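Local structure of glucosamine-6-phosphate deaminase (Thermotoga maritima, 1J5X) at residues Ser14-Lys18 with Ser329-Pro333; Leu27-Phe31 with Phe186-Val190; Ile158-Lys162 with Lys233-Met237. The protein is a SIS-domain protein of the alpha/beta class, whose chain carries two parallel beta sheets flanked by helices. Residues are numbered along the deposited sequence.

Contact 1 (Ser14-Lys18 with Ser329-Pro333); sequences SKTLK and SPDKP
A single carboxylate, that of Asp331, receives the first turn of helix 15-25. Ser14 has psi 130°, and helical phi/psi values begin at Lys15; opposite, Ser329-Lys332 form a type I beta turn after helix 313-326. The CA atoms of Thr16 and Asp331 lie 5.9 Å apart, the closest pair. Asp331, chi1 m, points its carboxylate at the helix start and shares out its oxygens. OD1 accepts from the backbone N of Thr16 (2.7 Å, 148° at the hydrogen) and from Thr16 OG1 (2.5 Å), which chi1 m brings round to it; OD2 accepts a very short bond from Ser14 OG (2.5 Å). Ser14, chi1 t, also uses OG as acceptor for Leu17 N (3.0 Å, 173°), an ST motif, while Ser14 O takes Lys18 N at 3.0 Å. Inside the turn, Ser329 OG accepts from Asp331 N (3.2 Å), an ST turn, and Ser329 O from Lys332 N (3.2 Å). One water donates to Thr16 OG1 (2.8 Å) and to Pro330 O (3.2 Å), bridging the segments beside the direct bonds. The buried Pro330 and Thr16 both rest on Met237 of helix 222-238, and Tyr320 of helix 313-326 touches Ser14, Leu17 and Pro330. The contact thus joins the start of the modelled chain to its C-terminal part. With three donors from the helix start converging on it, the carboxylate is well placed to carry a negative charge, which also suits the positive end of the helix dipole.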
loop_
_atom_site.group_PDB
_atom_site.type_symbol
_atom_site.label_atom_id
_atom_site.label_comp_id
_atom_site.label_asym_id
_atom_site.label_seq_id
_atom_site.Cartn_x
_atom_site.Cartn_y
_atom_site.Cartn_z
ATOM N N SER A 14 -13.961 -1.896 -17.412
ATOM C CA SER A 14 -13.679 -1.020 -16.217
ATOM C C SER A 14 -12.280 -0.438 -16.249
ATOM O O SER A 14 -11.279 -1.169 -16.438
ATOM C CB SER A 14 -13.847 -1.810 -14.930
ATOM O OG SER A 14 -13.148 -1.188 -13.865
ATOM N N LYS A 15 -12.189 0.876 -16.046
ATOM C CA LYS A 15 -10.878 1.526 -16.025
ATOM C C LYS A 15 -10.057 0.994 -14.820
ATOM O O LYS A 15 -8.831 0.830 -14.921
ATOM C CB LYS A 15 -11.047 3.027 -15.870
ATOM C CG LYS A 15 -9.776 3.896 -15.778
ATOM C CD LYS A 15 -8.725 3.734 -16.870
ATOM C CE LYS A 15 -9.167 4.180 -18.230
ATOM N NZ LYS A 15 -7.961 4.703 -18.980
ATOM N N THR A 16 -10.761 0.756 -13.714
ATOM C CA THR A 16 -10.125 0.241 -12.496
ATOM C C THR A 16 -9.510 -1.134 -12.799
ATOM O O THR A 16 -8.301 -1.361 -12.531
ATOM C CB THR A 16 -11.148 0.224 -11.346
ATOM O OG1 THR A 16 -11.584 1.586 -11.126
ATOM C CG2 THR A 16 -10.543 -0.333 -10.060
ATOM N N LEU A 17 -10.294 -2.045 -13.387
ATOM C CA LEU A 17 -9.733 -3.351 -13.740
ATOM C C LEU A 17 -8.505 -3.168 -14.646
ATOM O O LEU A 17 -7.474 -3.868 -14.495
ATOM C CB LEU A 17 -10.790 -4.204 -14.460
ATOM C CG LEU A 17 -10.224 -5.599 -14.830
ATOM C CD1 LEU A 17 -9.752 -6.305 -13.570
ATOM C CD2 LEU A 17 -11.317 -6.460 -15.491
ATOM N N LYS A 18 -8.570 -2.228 -15.603
ATOM C CA LYS A 18 -7.419 -2.007 -16.480
ATOM C C LYS A 18 -6.162 -1.598 -15.698
ATOM O O LYS A 18 -5.049 -2.105 -15.925
ATOM C CB LYS A 18 -7.710 -0.928 -17.522
ATOM C CG LYS A 18 -6.525 -0.595 -18.449
ATOM C CD LYS A 18 -5.696 0.584 -18.007
ATOM C CE LYS A 18 -4.603 0.907 -19.033
ATOM N NZ LYS A 18 -3.639 1.929 -18.571
ATOM N N SER A 329 -20.429 -1.199 -9.227
ATOM C CA SER A 329 -19.260 -0.833 -10.006
ATOM C C SER A 329 -18.104 -0.394 -9.139
ATOM O O SER A 329 -18.241 0.562 -8.394
ATOM C CB SER A 329 -19.539 0.358 -10.890
ATOM O OG SER A 329 -18.387 0.715 -11.622
ATOM N N PRO A 330 -16.947 -1.062 -9.247
ATOM C CA PRO A 330 -15.842 -0.587 -8.401
ATOM C C PRO A 330 -15.300 0.750 -8.881
ATOM O O PRO A 330 -14.536 1.379 -8.168
ATOM C CB PRO A 330 -14.796 -1.703 -8.507
ATOM C CG PRO A 330 -15.070 -2.333 -9.838
ATOM C CD PRO A 330 -16.616 -2.347 -9.887
ATOM N N ASP A 331 -15.670 1.193 -10.081
ATOM C CA ASP A 331 -15.190 2.497 -10.556
ATOM C C ASP A 331 -16.055 3.687 -10.018
ATOM O O ASP A 331 -15.700 4.825 -10.216
ATOM C CB ASP A 331 -15.216 2.605 -12.075
ATOM C CG ASP A 331 -14.322 1.588 -12.770
ATOM O OD1 ASP A 331 -13.153 1.941 -13.076
ATOM O OD2 ASP A 331 -14.817 0.453 -13.003
ATOM N N LYS A 332 -17.159 3.396 -9.337
ATOM C CA LYS A 332 -18.048 4.466 -8.819
ATOM C C LYS A 332 -18.321 4.290 -7.346
ATOM O O LYS A 332 -19.475 4.082 -6.933
ATOM C CB LYS A 332 -19.402 4.409 -9.532
ATOM C CG LYS A 332 -19.314 4.327 -11.035
ATOM C CD LYS A 332 -18.751 5.614 -11.596
ATOM C CE LYS A 332 -19.115 5.797 -13.075
ATOM N NZ LYS A 332 -18.700 7.174 -13.532
ATOM N N PRO A 333 -17.279 4.373 -6.518
ATOM C CA PRO A 333 -17.562 4.201 -5.093
ATOM C C PRO A 333 -18.452 5.376 -4.628
ATOM O O PRO A 333 -18.223 6.505 -5.029
ATOM C CB PRO A 333 -16.170 4.282 -4.433
ATOM C CG PRO A 333 -15.193 4.253 -5.579
ATOM C CD PRO A 333 -15.910 4.851 -6.758
HETATM O O HOH W 1 -12.015 3.268 -8.893
#

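Contact 2 (Leu27-Phe31 with Phe186-Val190); sequences LKKFF and FSELV
Val190 is the bump of this helix-helix contact, and the hollow it enters is lined by Leu27, Lys28 and Phe31. Both segments are regular helix, each with its i to i+4 backbone bond (Phe31 N to Leu27 O, 2.7 Å; Val190 N to Phe186 O, 2.8 Å). Their axes run nearly antiparallel, at 155°, and approach to 10.3 Å; the CA atoms of Lys28 and Val190 come nearest, at 6.0 Å. Val190, chi1 t, sends CG1 against Lys28 CA (3.6 Å) and Leu27 CG (4.2 Å), and lays CG2 over one face of the Phe31 ring, 4.0 Å from the centroid and 21° off the normal, a CH-pi contact. Phe31, chi1 t and chi2 65°, in turn reaches across to the preceding turn of the partner helix: its CE1 is 4.1 Å from Phe186 CB, and its ring edge meets Ser187, with CE2 3.5 Å from Ser187 OG. Leu27 (t, p) completes the apolar wall. Lys28 gives only its backbone and the base of its side chain, its NZ turning to a salt bridge with Glu32. No hydrogen bond crosses between the segments; the contact rests on apolar packing and the CH-pi contact. Helix 162-179 borders both partners: its Met166 touches Leu27 and Phe30, its Asp176 touches Phe186, and so helices 27-35 and 184-205 pack together alongside it.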
loop_
_atom_site.group_PDB
_atom_site.type_symbol
_atom_site.label_atom_id
_atom_site.label_comp_id
_atom_site.label_asym_id
_atom_site.label_seq_id
_atom_site.Cartn_x
_atom_site.Cartn_y
_atom_site.Cartn_z
ATOM N N LEU A 27 4.267 -3.097 -15.547
ATOM C CA LEU A 27 5.226 -2.915 -14.456
ATOM C C LEU A 27 6.681 -3.013 -14.886
ATOM O O LEU A 27 7.495 -2.203 -14.485
ATOM C CB LEU A 27 4.923 -3.935 -13.347
ATOM C CG LEU A 27 5.691 -3.755 -12.028
ATOM C CD1 LEU A 27 5.283 -2.370 -11.365
ATOM C CD2 LEU A 27 5.318 -4.944 -11.122
ATOM N N LYS A 28 7.000 -4.014 -15.703
ATOM C CA LYS A 28 8.383 -4.158 -16.147
ATOM C C LYS A 28 8.861 -2.949 -16.914
ATOM O O LYS A 28 9.981 -2.443 -16.751
ATOM C CB LYS A 28 8.557 -5.441 -16.976
ATOM C CG LYS A 28 10.022 -5.711 -17.377
ATOM C CD LYS A 28 10.177 -7.162 -17.866
ATOM C CE LYS A 28 11.623 -7.544 -18.216
ATOM N NZ LYS A 28 12.012 -7.130 -19.606
ATOM N N LYS A 29 7.992 -2.446 -17.782
ATOM C CA LYS A 29 8.361 -1.261 -18.532
ATOM C C LYS A 29 8.617 -0.063 -17.625
ATOM O O LYS A 29 9.573 0.687 -17.810
ATOM C CB LYS A 29 7.218 -0.923 -19.508
ATOM C CG LYS A 29 7.415 0.334 -20.325
ATOM C CD LYS A 29 6.224 0.416 -21.321
ATOM C CE LYS A 29 6.326 1.583 -22.297
ATOM N NZ LYS A 29 5.016 1.718 -22.999
ATOM N N PHE A 30 7.728 0.119 -16.653
ATOM C CA PHE A 30 7.855 1.218 -15.729
ATOM C C PHE A 30 9.157 1.006 -14.941
ATOM O O PHE A 30 9.936 1.930 -14.734
ATOM C CB PHE A 30 6.656 1.223 -14.763
ATOM C CG PHE A 30 6.873 2.067 -13.545
ATOM C CD1 PHE A 30 6.789 3.446 -13.611
ATOM C CD2 PHE A 30 7.203 1.455 -12.304
ATOM C CE1 PHE A 30 7.018 4.257 -12.467
ATOM C CE2 PHE A 30 7.441 2.237 -11.152
ATOM C CZ PHE A 30 7.351 3.640 -11.224
ATOM N N PHE A 31 9.355 -0.226 -14.480
ATOM C CA PHE A 31 10.562 -0.524 -13.691
ATOM C C PHE A 31 11.830 -0.172 -14.470
ATOM O O PHE A 31 12.743 0.526 -13.961
ATOM C CB PHE A 31 10.564 -2.024 -13.343
ATOM C CG PHE A 31 11.781 -2.455 -12.564
ATOM C CD1 PHE A 31 12.024 -1.965 -11.276
ATOM C CD2 PHE A 31 12.700 -3.356 -13.142
ATOM C CE1 PHE A 31 13.167 -2.352 -10.554
ATOM C CE2 PHE A 31 13.855 -3.763 -12.438
ATOM C CZ PHE A 31 14.100 -3.266 -11.149
ATOM N N PHE A 186 14.726 -6.952 -6.943
ATOM C CA PHE A 186 13.525 -6.202 -7.419
ATOM C C PHE A 186 13.263 -6.600 -8.898
ATOM O O PHE A 186 12.121 -6.707 -9.302
ATOM C CB PHE A 186 13.772 -4.694 -7.288
ATOM C CG PHE A 186 13.671 -4.183 -5.878
ATOM C CD1 PHE A 186 12.428 -4.105 -5.199
ATOM C CD2 PHE A 186 14.827 -3.728 -5.209
ATOM C CE1 PHE A 186 12.330 -3.578 -3.890
ATOM C CE2 PHE A 186 14.746 -3.211 -3.923
ATOM C CZ PHE A 186 13.517 -3.122 -3.239
ATOM N N SER A 187 14.321 -6.848 -9.692
ATOM C CA SER A 187 14.099 -7.297 -11.104
ATOM C C SER A 187 13.384 -8.618 -11.100
ATOM O O SER A 187 12.495 -8.868 -11.899
ATOM C CB SER A 187 15.422 -7.522 -11.874
ATOM O OG SER A 187 16.130 -6.323 -11.887
ATOM N N GLU A 188 13.805 -9.494 -10.189
ATOM C CA GLU A 188 13.169 -10.788 -10.119
ATOM C C GLU A 188 11.700 -10.635 -9.716
ATOM O O GLU A 188 10.830 -11.271 -10.319
ATOM C CB GLU A 188 13.917 -11.660 -9.100
ATOM C CG GLU A 188 13.189 -12.990 -8.756
ATOM C CD GLU A 188 13.596 -13.511 -7.352
ATOM O OE1 GLU A 188 14.823 -13.539 -7.022
ATOM O OE2 GLU A 188 12.684 -13.871 -6.578
ATOM N N LEU A 189 11.408 -9.820 -8.703
ATOM C CA LEU A 189 9.995 -9.701 -8.290
ATOM C C LEU A 189 9.152 -9.036 -9.373
ATOM O O LEU A 189 8.028 -9.441 -9.608
ATOM C CB LEU A 189 9.888 -8.924 -6.979
ATOM C CG LEU A 189 10.579 -9.688 -5.833
ATOM C CD1 LEU A 189 10.796 -8.798 -4.625
ATOM C CD2 LEU A 189 9.648 -10.788 -5.454
ATOM N N VAL A 190 9.704 -8.004 -9.991
ATOM C CA VAL A 190 8.969 -7.384 -11.108
ATOM C C VAL A 190 8.674 -8.415 -12.212
ATOM O O VAL A 190 7.560 -8.471 -12.781
ATOM C CB VAL A 190 9.808 -6.225 -11.648
ATOM C CG1 VAL A 190 9.256 -5.771 -13.044
ATOM C CG2 VAL A 190 9.791 -5.055 -10.633
#

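Contact 3 (Ile158-Lys162 with Lys233-Met237); sequences IVMTK and KCIEM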
loop_
_atom_site.group_PDB
_atom_site.type_symbol
_atom_site.label_atom_id
_atom_site.label_comp_id
_atom_site.label_asym_id
_atom_site.label_seq_id
_atom_site.Cartn_x
_atom_site.Cartn_y
_atom_site.Cartn_z
ATOM N N ILE A 158 -10.833 6.385 -9.562
ATOM C CA ILE A 158 -10.992 6.963 -8.233
ATOM C C ILE A 158 -10.091 6.179 -7.266
ATOM O O ILE A 158 -9.344 6.770 -6.497
ATOM C CB ILE A 158 -12.471 6.813 -7.679
ATOM C CG1 ILE A 158 -13.428 7.620 -8.532
ATOM C CG2 ILE A 158 -12.578 7.292 -6.213
ATOM C CD1 ILE A 158 -12.786 8.904 -9.063
ATOM N N VAL A 159 -10.199 4.856 -7.286
ATOM C CA VAL A 159 -9.390 4.041 -6.383
ATOM C C VAL A 159 -7.966 3.860 -6.864
ATOM O O VAL A 159 -7.704 3.565 -8.044
ATOM C CB VAL A 159 -10.060 2.672 -6.180
ATOM C CG1 VAL A 159 -9.241 1.789 -5.237
ATOM C CG2 VAL A 159 -11.454 2.902 -5.620
HETATM N N MSE A 160 -7.019 4.085 -5.947
HETATM C CA MSE A 160 -5.616 3.896 -6.283
HETATM C C MSE A 160 -5.325 2.416 -6.345
HETATM O O MSE A 160 -5.723 1.656 -5.461
HETATM C CB MSE A 160 -4.720 4.565 -5.224
HETATM C CG MSE A 160 -4.531 6.015 -5.522
HETATM SE SE MSE A 160 -3.542 6.938 -4.056
HETATM C CE MSE A 160 -2.123 5.602 -3.975
ATOM N N THR A 161 -4.600 2.002 -7.400
ATOM C CA THR A 161 -4.277 0.610 -7.565
ATOM C C THR A 161 -2.785 0.536 -7.872
ATOM O O THR A 161 -1.946 0.467 -6.942
ATOM C CB THR A 161 -5.156 -0.088 -8.732
ATOM O OG1 THR A 161 -5.060 0.662 -9.959
ATOM C CG2 THR A 161 -6.615 -0.164 -8.295
ATOM N N LYS A 162 -2.454 0.593 -9.146
ATOM C CA LYS A 162 -1.060 0.491 -9.599
ATOM C C LYS A 162 -0.151 1.599 -9.089
ATOM O O LYS A 162 1.038 1.380 -8.920
ATOM C CB LYS A 162 -1.007 0.498 -11.135
ATOM C CG LYS A 162 -1.384 1.817 -11.783
ATOM C CD LYS A 162 -1.424 1.616 -13.323
ATOM C CE LYS A 162 -1.235 2.894 -14.122
ATOM N NZ LYS A 162 -1.292 2.700 -15.626
ATOM N N LYS A 233 -8.878 -0.901 -0.129
ATOM C CA LYS A 233 -9.324 -1.231 -1.495
ATOM C C LYS A 233 -10.667 -1.937 -1.452
ATOM O O LYS A 233 -11.538 -1.655 -2.292
ATOM C CB LYS A 233 -8.315 -2.149 -2.210
ATOM C CG LYS A 233 -6.858 -1.684 -2.266
ATOM C CD LYS A 233 -6.612 -0.416 -3.071
ATOM C CE LYS A 233 -7.024 0.905 -2.304
ATOM N NZ LYS A 233 -6.225 2.108 -2.788
ATOM N N CYS A 234 -10.851 -2.856 -0.522
ATOM C CA CYS A 234 -12.125 -3.566 -0.483
ATOM C C CYS A 234 -13.236 -2.724 0.050
ATOM O O CYS A 234 -14.411 -2.967 -0.286
ATOM C CB CYS A 234 -12.034 -4.826 0.310
ATOM S SG CYS A 234 -10.897 -6.010 -0.567
ATOM N N ILE A 235 -12.887 -1.733 0.866
ATOM C CA ILE A 235 -13.934 -0.849 1.376
ATOM C C ILE A 235 -14.391 0.016 0.241
ATOM O O ILE A 235 -15.591 0.063 -0.043
ATOM C CB ILE A 235 -13.408 0.056 2.561
ATOM C CG1 ILE A 235 -13.255 -0.798 3.820
ATOM C CG2 ILE A 235 -14.367 1.236 2.787
ATOM C CD1 ILE A 235 -12.307 -0.189 4.969
ATOM N N GLU A 236 -13.463 0.661 -0.450
ATOM C CA GLU A 236 -13.825 1.539 -1.515
ATOM C C GLU A 236 -14.436 0.843 -2.733
ATOM O O GLU A 236 -15.450 1.301 -3.288
ATOM C CB GLU A 236 -12.638 2.328 -2.021
ATOM C CG GLU A 236 -12.004 3.316 -1.032
ATOM C CD GLU A 236 -10.733 3.955 -1.610
ATOM O OE1 GLU A 236 -9.916 3.223 -2.221
ATOM O OE2 GLU A 236 -10.508 5.169 -1.451
HETATM N N MSE A 237 -13.826 -0.261 -3.164
HETATM C CA MSE A 237 -14.314 -0.893 -4.400
HETATM C C MSE A 237 -15.603 -1.647 -4.297
HETATM O O MSE A 237 -16.457 -1.575 -5.205
HETATM C CB MSE A 237 -13.247 -1.874 -4.942
HETATM C CG MSE A 237 -12.067 -1.185 -5.494
HETATM SE SE MSE A 237 -10.788 -2.665 -6.163
HETATM C CE MSE A 237 -9.273 -1.635 -6.508
HETATM O O HOH W 2 -9.787 7.383 -3.382
HETATM O O HOH W 3 -7.574 4.692 -2.979
#
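In this SIS-type alpha/beta fold, the loop between strand 147-150, at one edge of the five-stranded sheet, and helix 162-179 meets helix 222-238, which connects strands 214-218 and 241-245 of the four-stranded sheet. Val159 points toward the helix; with chi1 t, its CG1 sits among three residues of one helical face, 3.8 Å from Lys233 CE, 3.7 Å from Met237 CE and 3.4 Å from Glu236 OE1. Met237, a selenomethionine, leaves its helix sideways, but chi1 m followed by trans chi2 and chi3 stretches it until CE also lies 3.5 Å from Thr161 CG2. Met160, likewise selenomethionine, meets Lys233 NZ through its O and, at 3.8 Å, its CB; its end leads away, and its side chain touches Arg109 and Glu155. Lys233 is folded instead (m, m, p, then t), which curls its ammonium back to the loop. That buried charge is balanced mainly by a salt bridge to Glu229, with Ser62 OG as a further partner; Glu236 OE1 makes a long salt bridge with Lys233 NZ (3.9 Å). Glu236 (m, t) extends its carboxylate to two waters: one donates to OE2 (3.0 Å) and to Ile158 O (3.2 Å), the other donates to OE1 (2.9 Å) while accepting from Lys233 NZ (2.9 Å) and Met160 N (3.1 Å). The one direct hydrogen bond across is Lys233 NZ to Met160 O, 2.8 Å.

Overall arrangement
Contacts 1 and 3 form one neighbourhood, their centres 9 Å apart. Pro333 bridges them, its CB 3.3 Å from Glu236 O and its CG 4.0 Å from Val159 CG2, and Pro330 CB lies 3.7 Å from Met237 O. The like-charged Lys18 NZ and Lys162 NZ approach to 3.8 Å, with Asp22 forming a salt bridge to each. Contact 2 stands apart, its centre 24 Å from that of contact 1 and 22 Å from that of contact 3, yet it is tied to both through the chain: helix 27-35 directly follows helix 15-25, and helix 184-205 follows helix 162-179, which starts at contact 3. Contact 3 lies nearest the chain centre, at 11 Å.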